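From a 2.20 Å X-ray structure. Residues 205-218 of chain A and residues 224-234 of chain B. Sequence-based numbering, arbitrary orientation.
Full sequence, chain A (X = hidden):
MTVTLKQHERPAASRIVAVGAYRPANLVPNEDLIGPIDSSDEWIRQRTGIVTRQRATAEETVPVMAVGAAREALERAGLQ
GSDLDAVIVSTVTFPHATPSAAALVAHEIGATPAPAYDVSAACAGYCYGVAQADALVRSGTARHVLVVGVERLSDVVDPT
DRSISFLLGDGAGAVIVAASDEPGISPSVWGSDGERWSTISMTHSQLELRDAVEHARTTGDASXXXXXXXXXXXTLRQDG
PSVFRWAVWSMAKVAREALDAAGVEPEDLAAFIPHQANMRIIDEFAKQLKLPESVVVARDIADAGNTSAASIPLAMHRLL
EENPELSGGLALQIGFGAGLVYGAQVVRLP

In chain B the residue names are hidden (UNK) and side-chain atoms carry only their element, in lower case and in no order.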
# COMPACT_ATOMS: atom_id res chain seq x y z
N SER A 205 10.78 15.68 2.91
CA SER A 205 10.10 15.23 1.71
C SER A 205 11.04 14.95 0.53
O SER A 205 12.06 15.64 0.35
CB SER A 205 9.06 16.26 1.30
OG SER A 205 8.65 16.05 -0.03
N GLN A 206 10.67 13.95 -0.27
CA GLN A 206 11.41 13.62 -1.47
C GLN A 206 11.45 14.82 -2.42
O GLN A 206 12.41 15.01 -3.16
CB GLN A 206 10.80 12.40 -2.17
CG GLN A 206 10.79 11.14 -1.31
CD GLN A 206 10.04 10.00 -1.98
OE1 GLN A 206 9.51 10.16 -3.08
NE2 GLN A 206 10.00 8.84 -1.32
N LEU A 207 10.41 15.65 -2.38
CA LEU A 207 10.36 16.85 -3.23
C LEU A 207 11.50 17.84 -2.96
O LEU A 207 11.86 18.63 -3.84
CB LEU A 207 9.00 17.55 -3.10
CG LEU A 207 7.78 16.70 -3.44
CD1 LEU A 207 6.52 17.55 -3.36
CD2 LEU A 207 7.93 16.09 -4.84
N GLU A 208 12.04 17.84 -1.75
CA GLU A 208 13.15 18.75 -1.48
C GLU A 208 14.33 18.24 -2.28
O GLU A 208 15.07 19.02 -2.87
CB GLU A 208 13.49 18.79 0.01
CG GLU A 208 12.41 19.44 0.88
CD GLU A 208 12.95 19.86 2.25
OE1 GLU A 208 12.13 20.12 3.16
OE2 GLU A 208 14.20 19.92 2.40
N LEU A 209 14.46 16.93 -2.32
CA LEU A 209 15.52 16.28 -3.08
C LEU A 209 15.31 16.57 -4.56
O LEU A 209 16.23 17.00 -5.25
CB LEU A 209 15.55 14.78 -2.77
CG LEU A 209 16.50 13.85 -3.54
CD1 LEU A 209 17.94 14.27 -3.35
CD2 LEU A 209 16.30 12.39 -3.10
N ARG A 210 14.08 16.36 -5.06
CA ARG A 210 13.76 16.73 -6.44
C ARG A 210 14.19 18.17 -6.73
O ARG A 210 14.96 18.43 -7.67
CB ARG A 210 12.26 16.59 -6.73
CG ARG A 210 11.86 17.08 -8.14
CD ARG A 210 10.34 17.24 -8.31
NE ARG A 210 9.84 18.42 -7.58
CZ ARG A 210 8.56 18.70 -7.38
NH1 ARG A 210 8.22 19.79 -6.69
NH2 ARG A 210 7.60 17.90 -7.84
N ASP A 211 13.69 19.11 -5.93
CA ASP A 211 13.92 20.52 -6.22
C ASP A 211 15.40 20.87 -6.29
O ASP A 211 15.82 21.65 -7.15
CB ASP A 211 13.21 21.42 -5.21
CG ASP A 211 11.70 21.33 -5.31
OD1 ASP A 211 11.19 20.90 -6.36
OD2 ASP A 211 11.02 21.70 -4.32
N ALA A 212 16.18 20.31 -5.37
CA ALA A 212 17.62 20.59 -5.31
C ALA A 212 18.37 20.03 -6.52
O ALA A 212 19.10 20.76 -7.20
CB ALA A 212 18.21 20.04 -4.02
N VAL A 213 18.20 18.73 -6.76
CA VAL A 213 18.92 18.05 -7.83
C VAL A 213 18.59 18.64 -9.20
O VAL A 213 19.48 18.82 -10.03
CB VAL A 213 18.66 16.53 -7.84
CG1 VAL A 213 17.22 16.23 -8.26
CG2 VAL A 213 19.63 15.83 -8.78
N GLU A 214 17.32 18.95 -9.43
CA GLU A 214 16.93 19.47 -10.74
C GLU A 214 17.29 20.94 -10.91
O GLU A 214 17.57 21.37 -12.03
CB GLU A 214 15.45 19.19 -11.04
CG GLU A 214 15.12 17.68 -11.19
CD GLU A 214 15.88 16.99 -12.33
OE1 GLU A 214 15.99 17.58 -13.42
OE2 GLU A 214 16.37 15.86 -12.13
N HIS A 215 17.30 21.70 -9.82
CA HIS A 215 17.77 23.09 -9.86
C HIS A 215 19.26 23.10 -10.14
O HIS A 215 19.76 23.93 -10.90
CB HIS A 215 17.46 23.82 -8.56
CG HIS A 215 17.94 25.25 -8.53
ND1 HIS A 215 19.21 25.60 -8.12
CD2 HIS A 215 17.31 26.41 -8.84
CE1 HIS A 215 19.34 26.92 -8.19
NE2 HIS A 215 18.20 27.43 -8.63
N ALA A 216 19.98 22.18 -9.51
CA ALA A 216 21.41 22.04 -9.76
C ALA A 216 21.64 21.67 -11.21
O ALA A 216 22.45 22.29 -11.91
CB ALA A 216 22.00 20.99 -8.84
N ARG A 217 20.92 20.65 -11.67
CA ARG A 217 21.05 20.16 -13.04
C ARG A 217 20.77 21.23 -14.10
O ARG A 217 21.54 21.38 -15.03
CB ARG A 217 20.14 18.95 -13.27
CG ARG A 217 20.48 18.18 -14.53
CD ARG A 217 19.48 17.07 -14.78
NE ARG A 217 18.16 17.62 -15.06
CZ ARG A 217 17.74 17.99 -16.27
NH1 ARG A 217 18.54 17.86 -17.32
NH2 ARG A 217 16.52 18.50 -16.42
N THR A 218 19.67 21.97 -13.95
CA THR A 218 19.34 23.00 -14.93
C THR A 218 20.30 24.19 -14.91
O THR A 218 20.85 24.57 -15.94
CB THR A 218 17.86 23.50 -14.83
OG1 THR A 218 17.55 23.89 -13.48
CG2 THR A 218 16.89 22.41 -15.27
N UNK B 224 27.98 14.83 -13.17
CA UNK B 224 26.92 13.82 -13.19
C UNK B 224 25.59 14.42 -12.77
O UNK B 224 24.54 13.88 -13.09
c UNK B 224 27.27 12.63 -12.32
N UNK B 225 25.62 15.53 -12.04
CA UNK B 225 24.39 16.26 -11.76
C UNK B 225 24.27 17.48 -12.68
O UNK B 225 23.30 17.59 -13.42
c UNK B 225 24.25 16.66 -10.29
c UNK B 225 23.97 15.66 -7.96
c UNK B 225 24.24 15.40 -9.42
c UNK B 225 22.97 17.45 -10.09
N UNK B 226 25.25 18.38 -12.64
CA UNK B 226 25.37 19.40 -13.68
C UNK B 226 25.87 18.67 -14.92
O UNK B 226 26.70 17.75 -14.81
c UNK B 226 26.37 20.53 -13.32
o UNK B 226 27.69 20.00 -13.19
c UNK B 226 25.96 21.22 -12.02
N UNK B 227 25.37 19.04 -16.09
CA UNK B 227 25.77 18.34 -17.29
C UNK B 227 25.22 16.92 -17.35
O UNK B 227 25.74 16.07 -18.09
N UNK B 228 24.19 16.65 -16.57
CA UNK B 228 23.40 15.45 -16.78
C UNK B 228 22.35 15.82 -17.81
O UNK B 228 21.57 16.76 -17.61
c UNK B 228 22.74 15.00 -15.49
N UNK B 229 22.35 15.11 -18.93
CA UNK B 229 21.29 15.26 -19.90
C UNK B 229 20.14 14.38 -19.41
O UNK B 229 20.31 13.18 -19.23
o UNK B 229 25.01 14.46 -21.63
c UNK B 229 22.79 13.70 -21.20
c UNK B 229 23.97 13.96 -22.12
o UNK B 229 23.85 13.66 -23.33
c UNK B 229 21.76 14.81 -21.27
N UNK B 230 18.99 14.99 -19.17
CA UNK B 230 17.84 14.24 -18.71
C UNK B 230 17.73 14.28 -17.20
O UNK B 230 18.73 14.48 -16.51
N UNK B 231 16.52 14.09 -16.69
CA UNK B 231 16.26 14.24 -15.27
C UNK B 231 16.86 13.12 -14.41
O UNK B 231 16.80 11.93 -14.76
s UNK B 231 12.33 15.66 -15.56
c UNK B 231 14.75 14.37 -15.03
c UNK B 231 12.27 15.96 -13.79
c UNK B 231 14.12 15.54 -15.80
N UNK B 232 17.46 13.51 -13.29
CA UNK B 232 17.92 12.56 -12.30
C UNK B 232 16.74 12.13 -11.43
O UNK B 232 16.65 10.99 -10.98
c UNK B 232 20.45 13.23 -11.90
c UNK B 232 20.99 14.66 -11.90
c UNK B 232 20.60 12.59 -13.27
c UNK B 232 19.00 13.20 -11.42
N UNK B 233 15.84 13.07 -11.18
CA UNK B 233 14.59 12.79 -10.50
C UNK B 233 13.77 11.76 -11.31
O UNK B 233 13.43 12.02 -12.46
c UNK B 233 9.94 13.20 -7.29
n UNK B 233 10.19 13.95 -9.67
c UNK B 233 10.65 13.55 -8.43
c UNK B 233 12.77 13.18 -7.34
c UNK B 233 11.27 14.19 -10.48
c UNK B 233 12.07 12.83 -6.21
c UNK B 233 10.67 12.85 -6.19
c UNK B 233 12.43 13.95 -9.80
c UNK B 233 13.82 14.10 -10.34
c UNK B 233 12.05 13.54 -8.49
N UNK B 234 13.48 10.59 -10.74
CA UNK B 234 12.72 9.58 -11.50
C UNK B 234 11.37 10.11 -12.01
O UNK B 234 10.62 10.75 -11.27
c UNK B 234 13.86 10.10 -9.39
c UNK B 234 12.49 8.45 -10.48
c UNK B 234 13.59 8.61 -9.47

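Chain A presents a helix, following A:Ser205 at its N-cap, to a stretch of chain B without regular helix or strand. Position 224 of chain B carries a single carbon, out of reach of the chain A stretch, and is alanine. Position 225 has four carbons, forked at the first, with one arm two carbons long; the carbon of the short arm lies 3.9 Å from CG2 of A:Val213 and 3.9 Å from CB of A:Ala216. The residue is isoleucine, and the backbone O of B:Ile225 is 3.4 Å from CA of A:Arg217 in a CA-H...O contact.

At position 226 the first carbon bears one oxygen and one carbon, and that outer carbon approaches O of A:Ala216 at 3.7 Å, which identifies threonine. Position 227 lacks side-chain atoms and is glycine, in keeping with its positive phi of 70°. The one carbon of position 228 sits 3.9 Å from CD of A:Arg217 and marks alanine. B:Ala228 closes a type II turn begun at B:Ile225, and its O accepts a hydrogen bond from NH1 of A:Arg217 (3.2 Å).

Position 229 has three carbons, the last with two oxygens; its CA-to-CB bond points away from the chain A stretch: a poorly ordered glutamate. Position 230 again has no side chain. Its backbone angles would jam a CB against the preceding carbonyl O, so glycine fits; O of B:Gly230 lies over one face of the A:Arg217 guanidinium.

Position 231 is an unbranched chain of two carbons, a sulfur and a carbon, its second carbon 3.9 Å from NH2 of A:Arg217, hence methionine. Four carbons forked at the second put one terminal carbon of position 232 3.6 Å from CG2 of A:Val213; the residue is leucine. Position 233 holds one carbon followed by fused five- and six-membered rings with eight carbons and one nitrogen. CG of A:Arg210 stands 3.5 Å from the centroid of the five-membered ring, over its face, a CH-pi contact; the residue is tryptophan. Position 234, three carbons closing a ring onto the backbone N, is proline, out of contact.

The contact joins apolar packing to a polar anchor. OE2 of A:Glu214 accepts from N of B:Trp233 (3.0 Å, nearly straight) and, weakly, from N of B:Leu232 (2.8 Å), so one carboxylate oxygen holds two successive amides. Its other oxygen, OE1, forms a salt bridge with NE of A:Arg217 (2.7 Å), coupling this carboxylate to the arginine that reaches the B:Ala228 carbonyl. The indole covers A:Arg210 at one end, and B:Ile225 packs against A:Val213 and A:Ala216 further along the helix.

Chain B (224-234) AITGAEGMLWP
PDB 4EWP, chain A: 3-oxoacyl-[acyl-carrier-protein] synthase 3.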